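Local coordinates for protein rhophilin-2 (Homo sapiens, PDB 2VSV) that binds GTP-loaded Rho and may limit stress fibre formation or speed turnover of F-actin structures, the piece here being its PDZ domain, at residues K89-E93 and D94-M98. Sequence-based numbering, arbitrary orientation.
Sequences KSFGE and DEIEM
F91 and I96 meet where the chain turns from helix 81-89 into strand 96-101 of the PDZ domain. The F91 side chain starts against I96: its CB lies 3.5 Å from I96 CG1. CG is next, 3.6 Å from the same CG1. Chi1 of -76° keeps CG beside the backbone N and swings the ring toward the strand. CD1 then meets the backbone O of E95 at 3.3 Å, an oblique approach. CE1 of F91 follows at 3.6 Å from E95 O. On the other side of the ring, F91 CD2 lies 4.1 Å from I96 CG1. I96 CG2 sits over the centre of one ring face, 4.3 Å above the plane. Beyond the contact the F91 side chain also touches I71 of strand 67-71. The backbone makes the bend with two turns. A type I turn runs from K89 to G92, and a type II' turn from F91 to D94. D94 N donates to F91 O at 2.8 Å and closes the second turn. G92 has positive phi, which favours glycine. One water donates to both G92 O and D94 O. Backbone polar groups and this water thus hold the F91-D94 turn, while F91 reaches I96 by apolar contact alone.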
loop_
_atom_site.group_PDB
_atom_site.type_symbol
_atom_site.label_atom_id
_atom_site.label_comp_id
_atom_site.label_asym_id
_atom_site.label_seq_id
_atom_site.Cartn_x
_atom_site.Cartn_y
_atom_site.Cartn_z
ATOM N N LYS B 89 3.590 -16.762 -17.639
ATOM C CA LYS B 89 3.013 -17.279 -18.862
ATOM C C LYS B 89 3.220 -18.818 -18.937
ATOM O O LYS B 89 2.339 -19.556 -19.371
ATOM C CB LYS B 89 3.558 -16.582 -20.099
ATOM C CG LYS B 89 2.750 -16.976 -21.347
ATOM C CD LYS B 89 2.784 -15.941 -22.461
ATOM C CE LYS B 89 2.173 -16.501 -23.746
ATOM N NZ LYS B 89 0.773 -17.022 -23.560
ATOM N N SER B 90 4.358 -19.261 -18.422
ATOM C CA SER B 90 4.766 -20.663 -18.439
ATOM C C SER B 90 3.773 -21.625 -17.776
ATOM O O SER B 90 3.810 -22.832 -18.050
ATOM C CB SER B 90 6.146 -20.810 -17.772
ATOM O OG SER B 90 5.984 -20.962 -16.355
ATOM N N PHE B 91 2.897 -21.122 -16.900
ATOM C CA PHE B 91 1.940 -21.976 -16.200
ATOM C C PHE B 91 0.734 -22.325 -17.052
ATOM O O PHE B 91 -0.025 -23.251 -16.737
ATOM C CB PHE B 91 1.475 -21.292 -14.889
ATOM C CG PHE B 91 2.488 -21.340 -13.783
ATOM C CD1 PHE B 91 2.447 -22.348 -12.850
ATOM C CD2 PHE B 91 3.506 -20.411 -13.700
ATOM C CE1 PHE B 91 3.336 -22.421 -11.862
ATOM C CE2 PHE B 91 4.425 -20.481 -12.676
ATOM C CZ PHE B 91 4.356 -21.501 -11.757
ATOM N N GLY B 92 0.491 -21.538 -18.097
ATOM C CA GLY B 92 -0.703 -21.725 -18.861
ATOM C C GLY B 92 -1.900 -21.659 -17.953
ATOM O O GLY B 92 -2.059 -20.709 -17.191
ATOM N N GLU B 93 -2.766 -22.657 -18.055
ATOM C CA GLU B 93 -3.985 -22.696 -17.240
ATOM C C GLU B 93 -3.792 -23.546 -15.990
ATOM O O GLU B 93 -4.761 -23.816 -15.276
ATOM C CB GLU B 93 -5.146 -23.274 -18.045
ATOM C CG GLU B 93 -5.577 -22.434 -19.232
ATOM C CD GLU B 93 -6.911 -22.876 -19.805
ATOM O OE1 GLU B 93 -7.496 -23.870 -19.313
ATOM O OE2 GLU B 93 -7.376 -22.231 -20.763
ATOM N N ASP B 94 -2.566 -23.963 -15.715
ATOM C CA ASP B 94 -2.323 -24.717 -14.475
ATOM C C ASP B 94 -2.242 -23.817 -13.231
ATOM O O ASP B 94 -2.058 -22.602 -13.345
ATOM C CB ASP B 94 -1.060 -25.563 -14.602
ATOM C CG ASP B 94 -1.227 -26.753 -15.551
ATOM O OD1 ASP B 94 -2.357 -27.288 -15.694
ATOM O OD2 ASP B 94 -0.203 -27.175 -16.127
ATOM N N GLU B 95 -2.363 -24.440 -12.053
ATOM C CA GLU B 95 -2.337 -23.760 -10.775
ATOM C C GLU B 95 -1.043 -22.963 -10.623
ATOM O O GLU B 95 0.049 -23.490 -10.824
ATOM C CB GLU B 95 -2.409 -24.761 -9.618
ATOM C CG GLU B 95 -2.789 -24.103 -8.287
ATOM C CD GLU B 95 -2.831 -25.075 -7.108
ATOM O OE1 GLU B 95 -2.473 -26.266 -7.281
ATOM O OE2 GLU B 95 -3.223 -24.635 -6.007
ATOM N N ILE B 96 -1.197 -21.682 -10.305
ATOM C CA ILE B 96 -0.065 -20.803 -9.984
ATOM C C ILE B 96 -0.112 -20.538 -8.464
ATOM O O ILE B 96 -1.191 -20.317 -7.883
ATOM C CB ILE B 96 -0.147 -19.471 -10.736
ATOM C CG1 ILE B 96 -0.268 -19.706 -12.244
ATOM C CG2 ILE B 96 1.090 -18.627 -10.446
ATOM C CD1 ILE B 96 -0.416 -18.422 -13.083
ATOM N N GLU B 97 1.054 -20.623 -7.831
ATOM C CA GLU B 97 1.259 -20.138 -6.473
ATOM C C GLU B 97 2.304 -19.035 -6.597
ATOM O O GLU B 97 3.334 -19.242 -7.213
ATOM C CB GLU B 97 1.717 -21.258 -5.529
ATOM C CG GLU B 97 1.749 -20.867 -4.033
ATOM C CD GLU B 97 3.020 -20.094 -3.604
ATOM O OE1 GLU B 97 3.987 -19.983 -4.408
ATOM O OE2 GLU B 97 3.071 -19.624 -2.447
ATOM N N MET B 98 1.970 -17.842 -6.102
ATOM C CA MET B 98 2.954 -16.795 -5.897
ATOM C C MET B 98 2.811 -16.264 -4.467
ATOM O O MET B 98 1.756 -16.447 -3.810
ATOM C CB MET B 98 2.794 -15.690 -6.927
ATOM C CG MET B 98 1.574 -14.911 -6.837
ATOM S SD MET B 98 1.574 -13.724 -8.181
ATOM C CE MET B 98 0.092 -12.799 -7.788
HETATM O O HOH W 1 -2.942 -20.573 -14.782
#